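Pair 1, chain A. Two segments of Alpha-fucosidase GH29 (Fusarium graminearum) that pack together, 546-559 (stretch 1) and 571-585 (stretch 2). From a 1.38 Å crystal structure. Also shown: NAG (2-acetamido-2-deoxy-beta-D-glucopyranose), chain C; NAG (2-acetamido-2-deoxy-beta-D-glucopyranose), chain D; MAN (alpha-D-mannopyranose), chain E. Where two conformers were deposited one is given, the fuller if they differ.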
# COMPACT_ATOMS: atom_id res chain seq x y z
N ASP A 546 2.84 34.12 5.27
CA ASP A 546 3.36 34.74 6.48
C ASP A 546 3.90 33.63 7.38
O ASP A 546 3.40 32.51 7.34
CB ASP A 546 2.26 35.50 7.21
CG ASP A 546 1.95 36.85 6.58
OD1 ASP A 546 2.67 37.26 5.66
OD2 ASP A 546 0.99 37.47 7.06
N GLY A 547 4.93 33.96 8.14
CA GLY A 547 5.53 33.00 9.07
C GLY A 547 6.34 31.89 8.39
O GLY A 547 6.76 30.94 9.03
N THR A 548 6.58 32.04 7.09
CA THR A 548 7.23 31.00 6.29
C THR A 548 8.34 31.60 5.43
O THR A 548 8.33 32.80 5.12
CB THR A 548 6.19 30.32 5.35
OG1 THR A 548 4.96 30.11 6.04
CG2 THR A 548 6.69 28.99 4.81
N LYS A 549 9.32 30.78 5.07
CA LYS A 549 10.27 31.12 4.03
C LYS A 549 10.37 29.97 3.04
O LYS A 549 10.06 28.81 3.38
CB LYS A 549 11.64 31.48 4.59
CG LYS A 549 12.35 30.36 5.33
CD LYS A 549 13.73 30.81 5.75
CE LYS A 549 14.41 29.78 6.64
NZ LYS A 549 15.75 30.22 7.08
N ALA A 550 10.76 30.27 1.81
CA ALA A 550 11.00 29.24 0.81
C ALA A 550 12.41 29.39 0.28
O ALA A 550 12.83 30.51 -0.02
CB ALA A 550 9.99 29.33 -0.34
N THR A 551 13.12 28.28 0.15
CA THR A 551 14.45 28.28 -0.42
C THR A 551 14.39 27.54 -1.75
O THR A 551 13.98 26.38 -1.80
CB THR A 551 15.44 27.63 0.55
OG1 THR A 551 15.36 28.32 1.80
CG2 THR A 551 16.85 27.69 0.04
N LEU A 552 14.74 28.25 -2.82
CA LEU A 552 14.72 27.69 -4.16
C LEU A 552 16.10 27.19 -4.50
O LEU A 552 17.07 27.90 -4.25
CB LEU A 552 14.38 28.77 -5.20
CG LEU A 552 13.13 29.60 -4.97
CD1 LEU A 552 12.93 30.62 -6.09
CD2 LEU A 552 11.96 28.69 -4.88
N PHE A 553 16.18 25.99 -5.06
CA PHE A 553 17.44 25.41 -5.51
C PHE A 553 17.44 25.20 -7.01
O PHE A 553 16.43 24.80 -7.58
CB PHE A 553 17.67 24.05 -4.85
CG PHE A 553 18.01 24.11 -3.40
CD1 PHE A 553 17.01 24.16 -2.45
CD2 PHE A 553 19.33 24.10 -2.99
CE1 PHE A 553 17.32 24.21 -1.11
CE2 PHE A 553 19.64 24.15 -1.64
CZ PHE A 553 18.64 24.21 -0.71
N SER A 554 18.59 25.40 -7.67
CA SER A 554 18.66 25.14 -9.11
C SER A 554 18.63 23.65 -9.46
O SER A 554 18.15 23.26 -10.52
CB SER A 554 19.91 25.79 -9.72
OG SER A 554 21.09 25.40 -9.04
N GLY A 555 19.16 22.83 -8.56
CA GLY A 555 19.30 21.41 -8.82
C GLY A 555 18.01 20.63 -8.63
O GLY A 555 17.05 21.14 -8.04
N PHE A 556 18.05 19.41 -9.13
CA PHE A 556 16.95 18.43 -9.13
C PHE A 556 16.51 18.09 -7.70
O PHE A 556 15.31 17.88 -7.43
CB PHE A 556 17.51 17.20 -9.89
CG PHE A 556 16.60 16.00 -10.03
CD1 PHE A 556 15.63 15.94 -11.03
CD2 PHE A 556 16.81 14.87 -9.24
CE1 PHE A 556 14.82 14.79 -11.18
CE2 PHE A 556 16.01 13.73 -9.39
CZ PHE A 556 15.03 13.68 -10.36
N ARG A 557 17.46 18.07 -6.77
CA ARG A 557 17.21 17.57 -5.42
C ARG A 557 18.08 18.30 -4.39
O ARG A 557 18.99 17.70 -3.79
CB ARG A 557 17.44 16.06 -5.41
CG ARG A 557 16.73 15.31 -4.30
CD ARG A 557 16.68 13.81 -4.59
NE ARG A 557 15.55 13.40 -5.43
CZ ARG A 557 15.57 12.41 -6.33
NH1 ARG A 557 16.69 11.73 -6.58
NH2 ARG A 557 14.48 12.11 -7.02
N PHE A 558 17.84 19.60 -4.23
CA PHE A 558 18.42 20.41 -3.16
C PHE A 558 19.94 20.59 -3.24
O PHE A 558 20.62 20.60 -2.23
CB PHE A 558 17.97 19.88 -1.79
CG PHE A 558 16.55 19.38 -1.81
CD1 PHE A 558 15.49 20.27 -1.98
CD2 PHE A 558 16.28 18.01 -1.76
CE1 PHE A 558 14.18 19.82 -2.04
CE2 PHE A 558 14.97 17.56 -1.84
CZ PHE A 558 13.91 18.47 -2.01
N THR A 559 20.43 20.76 -4.47
CA THR A 559 21.83 21.10 -4.76
C THR A 559 21.85 22.35 -5.64
O THR A 559 20.81 22.84 -6.09
CB THR A 559 22.55 19.94 -5.48
OG1 THR A 559 21.91 19.67 -6.73
CG2 THR A 559 22.55 18.67 -4.63
N GLU A 571 8.45 37.07 -8.23
CA GLU A 571 8.68 36.51 -9.56
C GLU A 571 9.88 35.58 -9.55
O GLU A 571 10.81 35.79 -8.78
CB GLU A 571 8.92 37.62 -10.57
CG GLU A 571 7.67 38.36 -10.94
CD GLU A 571 7.87 39.28 -12.14
OE1 GLU A 571 7.36 40.42 -12.10
OE2 GLU A 571 8.53 38.85 -13.12
N VAL A 572 9.85 34.59 -10.44
CA VAL A 572 10.88 33.57 -10.55
C VAL A 572 11.27 33.46 -12.02
O VAL A 572 10.40 33.39 -12.88
CB VAL A 572 10.33 32.18 -10.06
CG1 VAL A 572 11.36 31.10 -10.24
CG2 VAL A 572 9.89 32.26 -8.61
N GLU A 573 12.56 33.46 -12.31
CA GLU A 573 13.02 33.32 -13.69
C GLU A 573 12.75 31.93 -14.25
O GLU A 573 13.03 30.94 -13.58
CB GLU A 573 14.52 33.62 -13.77
CG GLU A 573 15.19 33.16 -15.06
CD GLU A 573 16.66 33.55 -15.13
OE1 GLU A 573 17.04 34.55 -14.49
OE2 GLU A 573 17.43 32.86 -15.83
N ASP A 574 12.23 31.87 -15.47
CA ASP A 574 12.01 30.61 -16.17
C ASP A 574 13.27 29.75 -16.17
O ASP A 574 14.36 30.26 -16.42
CB ASP A 574 11.58 30.88 -17.62
CG ASP A 574 11.23 29.61 -18.38
OD1 ASP A 574 10.06 29.18 -18.32
OD2 ASP A 574 12.13 29.04 -19.04
N GLY A 575 13.12 28.46 -15.88
CA GLY A 575 14.24 27.54 -15.89
C GLY A 575 15.23 27.65 -14.73
O GLY A 575 16.27 27.00 -14.76
N SER A 576 14.91 28.46 -13.72
CA SER A 576 15.85 28.69 -12.61
C SER A 576 15.65 27.78 -11.40
O SER A 576 16.53 27.69 -10.55
CB SER A 576 15.75 30.13 -12.13
OG SER A 576 14.48 30.40 -11.55
N VAL A 577 14.49 27.13 -11.29
CA VAL A 577 14.20 26.30 -10.11
C VAL A 577 14.18 24.83 -10.47
O VAL A 577 13.57 24.45 -11.46
CB VAL A 577 12.83 26.62 -9.51
CG1 VAL A 577 12.60 25.77 -8.25
CG2 VAL A 577 12.73 28.08 -9.17
N GLY A 578 14.82 24.01 -9.64
CA GLY A 578 14.70 22.56 -9.75
C GLY A 578 14.03 21.91 -8.54
O GLY A 578 13.46 20.83 -8.65
N SER A 579 14.12 22.56 -7.40
CA SER A 579 13.61 22.00 -6.15
C SER A 579 13.42 23.11 -5.12
O SER A 579 14.02 24.19 -5.23
CB SER A 579 14.53 20.87 -5.62
OG SER A 579 15.89 21.28 -5.53
N ILE A 580 12.57 22.86 -4.12
CA ILE A 580 12.18 23.89 -3.16
C ILE A 580 12.07 23.33 -1.74
O ILE A 580 11.55 22.23 -1.56
CB ILE A 580 10.81 24.52 -3.53
CG1 ILE A 580 10.84 25.10 -4.95
CG2 ILE A 580 10.39 25.57 -2.49
CD1 ILE A 580 9.46 25.51 -5.50
N VAL A 581 12.55 24.07 -0.75
CA VAL A 581 12.38 23.74 0.66
C VAL A 581 11.55 24.83 1.31
O VAL A 581 11.92 26.01 1.27
CB VAL A 581 13.73 23.64 1.40
CG1 VAL A 581 13.52 23.32 2.90
CG2 VAL A 581 14.59 22.59 0.75
N VAL A 582 10.42 24.46 1.89
CA VAL A 582 9.52 25.41 2.51
C VAL A 582 9.65 25.21 4.03
O VAL A 582 9.49 24.10 4.52
CB VAL A 582 8.11 25.18 2.01
CG1 VAL A 582 7.17 26.22 2.59
CG2 VAL A 582 8.09 25.22 0.47
N SER A 583 9.96 26.29 4.75
CA SER A 583 10.29 26.21 6.17
C SER A 583 9.51 27.25 6.97
O SER A 583 9.10 28.29 6.44
CB SER A 583 11.79 26.43 6.38
OG SER A 583 12.59 25.62 5.52
N LYS A 584 9.30 26.96 8.25
CA LYS A 584 8.78 27.94 9.18
C LYS A 584 9.92 28.83 9.57
O LYS A 584 11.05 28.38 9.80
CB LYS A 584 8.22 27.25 10.43
CG LYS A 584 6.71 27.31 10.54
CD LYS A 584 6.19 26.59 11.78
CE LYS A 584 5.72 27.57 12.84
NZ LYS A 584 4.45 28.27 12.46
N ILE A 585 9.65 30.13 9.59
CA ILE A 585 10.49 31.00 10.36
C ILE A 585 9.92 30.77 11.75
O ILE A 585 10.66 30.72 12.68
CB ILE A 585 10.44 32.48 9.93
CG1 ILE A 585 9.09 33.09 10.30
CG2 ILE A 585 10.76 32.62 8.44
CD1 ILE A 585 8.94 34.52 9.84
OXT ILE A 585 8.72 30.59 12.00
C1 NAG C . 17.85 11.11 -2.25
C2 NAG C . 19.12 11.74 -2.79
C3 NAG C . 19.88 12.40 -1.66
C4 NAG C . 18.99 13.38 -0.91
C5 NAG C . 17.72 12.66 -0.47
C6 NAG C . 16.75 13.56 0.24
C7 NAG C . 20.09 10.73 -4.80
C8 NAG C . 20.99 9.67 -5.34
N2 NAG C . 19.96 10.77 -3.47
O3 NAG C . 21.02 13.07 -2.20
O4 NAG C . 19.68 13.84 0.24
O5 NAG C . 17.06 12.12 -1.62
O6 NAG C . 16.41 14.66 -0.60
O7 NAG C . 19.51 11.52 -5.53
C1 NAG D . 13.96 8.25 -4.42
C2 NAG D . 13.67 9.12 -3.22
C3 NAG D . 14.71 10.24 -3.15
C4 NAG D . 16.12 9.66 -3.18
C5 NAG D . 16.28 8.69 -4.34
C6 NAG D . 17.61 7.97 -4.35
C7 NAG D . 11.46 9.53 -2.25
C8 NAG D . 10.10 10.11 -2.48
N2 NAG D . 12.32 9.65 -3.27
O3 NAG D . 14.49 10.98 -1.96
O4 NAG D . 17.09 10.70 -3.38
O5 NAG D . 15.26 7.68 -4.28
O6 NAG D . 17.73 7.12 -3.23
O7 NAG D . 11.75 8.97 -1.20
C1 MAN E . 19.60 21.01 5.17
C2 MAN E . 18.86 21.84 6.28
C3 MAN E . 17.35 21.47 6.34
C4 MAN E . 16.70 21.48 4.94
C5 MAN E . 17.58 20.68 3.94
C6 MAN E . 17.11 20.77 2.51
O2 MAN E . 18.89 23.19 5.97
O3 MAN E . 16.63 22.33 7.23
O4 MAN E . 15.40 20.88 5.03
O5 MAN E . 18.96 21.15 3.96
O6 MAN E . 17.10 19.45 1.96
O HOH W 1 5.72 30.94 11.70
O HOH W 2 13.41 27.19 3.45
O HOH W 3 17.29 25.06 -12.60

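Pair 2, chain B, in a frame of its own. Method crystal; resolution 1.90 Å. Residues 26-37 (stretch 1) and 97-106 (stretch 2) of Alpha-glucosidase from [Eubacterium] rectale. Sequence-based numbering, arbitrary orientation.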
# COMPACT_ATOMS: atom_id res chain seq x y z
N ARG B 26 27.63 12.97 11.27
CA ARG B 26 26.81 11.78 11.52
C ARG B 26 26.06 11.97 12.83
O ARG B 26 26.50 11.49 13.88
CB ARG B 26 27.66 10.51 11.57
CG ARG B 26 28.41 10.16 10.29
CD ARG B 26 29.30 8.93 10.52
NE ARG B 26 29.75 8.30 9.28
CZ ARG B 26 30.91 8.55 8.68
NH1 ARG B 26 31.75 9.43 9.21
NH2 ARG B 26 31.23 7.91 7.56
N PRO B 27 24.93 12.67 12.82
CA PRO B 27 24.19 12.89 14.07
C PRO B 27 23.51 11.62 14.56
O PRO B 27 23.06 10.78 13.79
CB PRO B 27 23.16 13.96 13.69
CG PRO B 27 23.00 13.82 12.22
CD PRO B 27 24.36 13.45 11.71
N MET B 28 23.45 11.50 15.89
CA MET B 28 22.91 10.33 16.55
C MET B 28 21.41 10.43 16.80
O MET B 28 20.74 9.39 16.89
CB MET B 28 23.64 10.09 17.88
CG MET B 28 23.41 8.72 18.51
SD MET B 28 24.44 8.45 19.99
CE MET B 28 23.69 9.58 21.14
N ILE B 29 20.86 11.64 16.94
CA ILE B 29 19.47 11.84 17.31
C ILE B 29 18.84 12.89 16.40
O ILE B 29 19.41 13.97 16.22
CB ILE B 29 19.33 12.26 18.79
CG1 ILE B 29 19.97 11.23 19.72
CG2 ILE B 29 17.87 12.46 19.15
CD1 ILE B 29 20.05 11.70 21.18
N TYR B 30 17.68 12.57 15.84
CA TYR B 30 16.78 13.55 15.27
C TYR B 30 15.51 13.59 16.11
O TYR B 30 15.08 12.57 16.67
CB TYR B 30 16.39 13.24 13.81
CG TYR B 30 17.55 13.05 12.85
CD1 TYR B 30 18.41 11.96 12.95
CD2 TYR B 30 17.75 13.94 11.79
CE1 TYR B 30 19.46 11.78 12.06
CE2 TYR B 30 18.80 13.77 10.89
CZ TYR B 30 19.64 12.69 11.03
OH TYR B 30 20.67 12.52 10.15
N VAL B 31 14.89 14.76 16.18
CA VAL B 31 13.64 14.95 16.88
C VAL B 31 12.68 15.66 15.94
O VAL B 31 13.08 16.24 14.94
CB VAL B 31 13.82 15.76 18.18
CG1 VAL B 31 14.76 15.02 19.10
CG2 VAL B 31 14.39 17.13 17.85
N GLY B 32 11.40 15.59 16.26
CA GLY B 32 10.45 16.29 15.43
C GLY B 32 9.04 16.17 15.94
O GLY B 32 8.79 15.80 17.09
N VAL B 33 8.11 16.52 15.05
CA VAL B 33 6.69 16.62 15.35
C VAL B 33 5.93 15.87 14.27
O VAL B 33 6.15 16.10 13.08
CB VAL B 33 6.24 18.09 15.41
CG1 VAL B 33 4.75 18.18 15.78
CG2 VAL B 33 7.11 18.89 16.39
N GLY B 34 5.06 14.95 14.69
CA GLY B 34 4.19 14.26 13.77
C GLY B 34 2.75 14.27 14.27
O GLY B 34 2.47 14.57 15.43
N GLN B 35 1.84 13.94 13.36
CA GLN B 35 0.42 13.79 13.66
C GLN B 35 -0.06 12.48 13.04
O GLN B 35 -0.21 12.39 11.81
CB GLN B 35 -0.41 14.97 13.14
CG GLN B 35 -1.93 14.82 13.34
CD GLN B 35 -2.33 14.57 14.79
OE1 GLN B 35 -2.10 15.42 15.66
NE2 GLN B 35 -2.94 13.40 15.06
N GLU B 36 -0.29 11.48 13.87
CA GLU B 36 -0.60 10.15 13.37
C GLU B 36 -2.07 10.05 12.97
O GLU B 36 -2.91 10.84 13.39
CB GLU B 36 -0.28 9.10 14.42
CG GLU B 36 -1.18 9.15 15.64
CD GLU B 36 -0.67 10.10 16.71
OE1 GLU B 36 0.30 10.86 16.45
OE2 GLU B 36 -1.25 10.10 17.82
N ASP B 37 -2.35 9.06 12.13
CA ASP B 37 -3.72 8.65 11.82
C ASP B 37 -3.77 7.13 11.99
O ASP B 37 -3.12 6.40 11.24
CB ASP B 37 -4.13 9.06 10.40
CG ASP B 37 -5.58 8.69 10.08
OD1 ASP B 37 -6.51 9.31 10.64
OD2 ASP B 37 -5.78 7.78 9.26
N ASP B 97 8.73 20.35 25.09
CA ASP B 97 7.52 19.53 25.16
C ASP B 97 6.87 19.31 23.80
O ASP B 97 6.03 18.41 23.67
CB ASP B 97 6.50 20.17 26.10
CG ASP B 97 7.11 20.55 27.44
OD1 ASP B 97 8.00 19.81 27.93
OD2 ASP B 97 6.69 21.59 28.00
N ARG B 98 7.22 20.11 22.78
CA ARG B 98 6.63 19.97 21.46
C ARG B 98 7.02 18.68 20.77
O ARG B 98 6.31 18.23 19.86
CB ARG B 98 7.05 21.14 20.56
CG ARG B 98 6.48 22.48 20.94
CD ARG B 98 6.97 23.54 19.95
NE ARG B 98 6.46 23.32 18.60
CZ ARG B 98 7.19 22.85 17.59
NH1 ARG B 98 8.47 22.56 17.77
NH2 ARG B 98 6.64 22.68 16.39
N ILE B 99 8.16 18.10 21.14
CA ILE B 99 8.68 16.93 20.45
C ILE B 99 7.79 15.74 20.74
O ILE B 99 7.51 15.43 21.91
CB ILE B 99 10.12 16.66 20.89
CG1 ILE B 99 11.03 17.82 20.47
CG2 ILE B 99 10.63 15.34 20.33
CD1 ILE B 99 12.43 17.68 20.99
N ASN B 100 7.31 15.07 19.69
CA ASN B 100 6.67 13.77 19.85
C ASN B 100 7.21 12.72 18.88
O ASN B 100 6.60 11.66 18.74
CB ASN B 100 5.14 13.88 19.74
CG ASN B 100 4.66 14.33 18.36
OD1 ASN B 100 5.44 14.51 17.43
ND2 ASN B 100 3.36 14.51 18.24
N ARG B 101 8.33 12.99 18.22
CA ARG B 101 8.98 12.03 17.33
C ARG B 101 10.47 12.04 17.63
O ARG B 101 11.09 13.10 17.71
CB ARG B 101 8.74 12.35 15.85
CG ARG B 101 7.26 12.31 15.40
CD ARG B 101 6.65 10.91 15.47
NE ARG B 101 5.26 10.88 15.00
CZ ARG B 101 4.20 10.88 15.80
NH1 ARG B 101 4.36 10.91 17.12
NH2 ARG B 101 2.97 10.84 15.29
N PHE B 102 11.04 10.84 17.75
CA PHE B 102 12.40 10.64 18.22
C PHE B 102 13.04 9.58 17.33
O PHE B 102 12.55 8.45 17.26
CB PHE B 102 12.38 10.21 19.70
CG PHE B 102 13.73 10.06 20.33
CD1 PHE B 102 14.34 11.14 20.96
CD2 PHE B 102 14.38 8.83 20.35
CE1 PHE B 102 15.57 10.99 21.57
CE2 PHE B 102 15.61 8.68 20.96
CZ PHE B 102 16.21 9.76 21.58
N TRP B 103 14.11 9.94 16.63
CA TRP B 103 14.85 9.00 15.79
C TRP B 103 16.25 8.82 16.36
O TRP B 103 17.01 9.80 16.45
CB TRP B 103 14.92 9.48 14.34
CG TRP B 103 13.63 9.50 13.56
CD1 TRP B 103 13.15 8.51 12.74
CD2 TRP B 103 12.70 10.58 13.46
NE1 TRP B 103 11.97 8.91 12.17
CE2 TRP B 103 11.68 10.18 12.58
CE3 TRP B 103 12.64 11.86 14.03
CZ2 TRP B 103 10.60 11.00 12.27
CZ3 TRP B 103 11.58 12.68 13.71
CH2 TRP B 103 10.57 12.24 12.84
N PHE B 104 16.59 7.59 16.72
CA PHE B 104 17.88 7.26 17.31
C PHE B 104 18.65 6.39 16.32
O PHE B 104 18.13 5.37 15.85
CB PHE B 104 17.70 6.52 18.64
CG PHE B 104 18.99 6.24 19.37
CD1 PHE B 104 19.54 7.20 20.21
CD2 PHE B 104 19.65 5.04 19.22
CE1 PHE B 104 20.74 6.96 20.87
CE2 PHE B 104 20.84 4.78 19.88
CZ PHE B 104 21.38 5.74 20.71
N ARG B 105 19.87 6.79 16.00
CA ARG B 105 20.67 6.05 15.04
C ARG B 105 21.74 5.21 15.72
O ARG B 105 22.37 5.63 16.69
CB ARG B 105 21.31 6.99 14.03
CG ARG B 105 20.28 7.55 13.08
CD ARG B 105 20.95 8.05 11.85
NE ARG B 105 19.99 8.44 10.83
CZ ARG B 105 20.35 9.00 9.69
NH1 ARG B 105 21.64 9.23 9.46
NH2 ARG B 105 19.45 9.33 8.78
N VAL B 106 21.94 4.01 15.19
CA VAL B 106 22.97 3.09 15.64
C VAL B 106 23.91 2.84 14.48
O VAL B 106 23.47 2.51 13.37
CB VAL B 106 22.37 1.75 16.13
CG1 VAL B 106 23.46 0.81 16.51
CG2 VAL B 106 21.41 1.98 17.28
O HOH W 4 2.05 10.62 18.89

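Both pairs are two antiparallel β-strands in direct register, with axes approaching to 4.7 Å and N-to-C directions 162° apart in pair 1 and 166° in pair 2; fourteen central residues superpose with an RMSD of 0.8 Å over N, CA and C. K549(A) to G555(A) match M28(B) to G34(B), and V577(A) to S583(A) match I99(B) to R105(B). The shared ladder alternates hydrogen-bonded and non-hydrogen-bonded pairs. T551(A) and V581(A) exchange two bonds, T551(A) N to V581(A) O at 2.8 Å and V581(A) N to T551(A) O at 2.9 Å; their counterparts do the same, with Y30(B) N to W103(B) O at 2.9 Å and W103(B) N to Y30(B) O at 2.8 Å.

Where the second strand begins, one carbonyl in each pair accepts two successive amides. F553(A) O takes G578(A) N at 2.7 Å and S579(A) N at 3.2 Å; the matching G32(B) O takes N100(B) N at 3.1 Å and, weakly, R101(B) N at 3.1 Å.

Beyond this fork the solutions diverge. In pair 1 the first stretch folds back over S579(A), whose hydroxyl donates to G555(A) O (OG to O, 2.8 Å) and accepts from F558(A) N (N to OG, 2.9 Å), so one small side chain pins the loop. G578(A) fits beneath it because it has no side chain: an ideal CB would lie 2.3 Å from G555(A) O. At the matching position pair 2 has N100(B), and its first strand runs on. The carboxamide of N100(B) continues the ladder as a backbone would, OD1 accepting from G34(B) N at 2.8 Å and ND2 donating to G34(B) O at 2.9 Å. R101(B), in place of S579(A), lays one face of its guanidinium against G34(B), where an ideal CB would come within 2.5 Å of R101(B) NE, and reaches E36(B) in a salt bridge (NH2 to OE1, 2.9 Å).

On the sheet face carrying L552(A) and I580(A), the packing is aliphatic: L552(A) CD2 meets I580(A) CG1 at 3.8 Å and L552(A) CD1 meets V577(A) CG2 at 4.0 Å. The smaller V31(B) replaces L552(A), yet its CB still reaches I99(B) CD1 at 3.7 Å, while F102(B), in place of I580(A), brings CE1 to 3.6 Å from I29(B) CG2. A550(A), matched by I29(B), makes a looser contact, its CB 4.3 Å from I580(A) CG2.

On the other face, the position of F553(A) and G32(B) trades an aromatic ring across the interface. In pair 1, F553(A) CE1 lies 3.7 Å from V581(A) CG2, and F558(A) CD1 approaches that same methyl at 3.7 Å. In pair 2 the ring belongs to W103(B), which replaces V581(A): its edge faces the backbone of G32(B), with CZ3 3.9 Å from G32(B) N, and its CE3 lies 4.0 Å from Y30(B) CB.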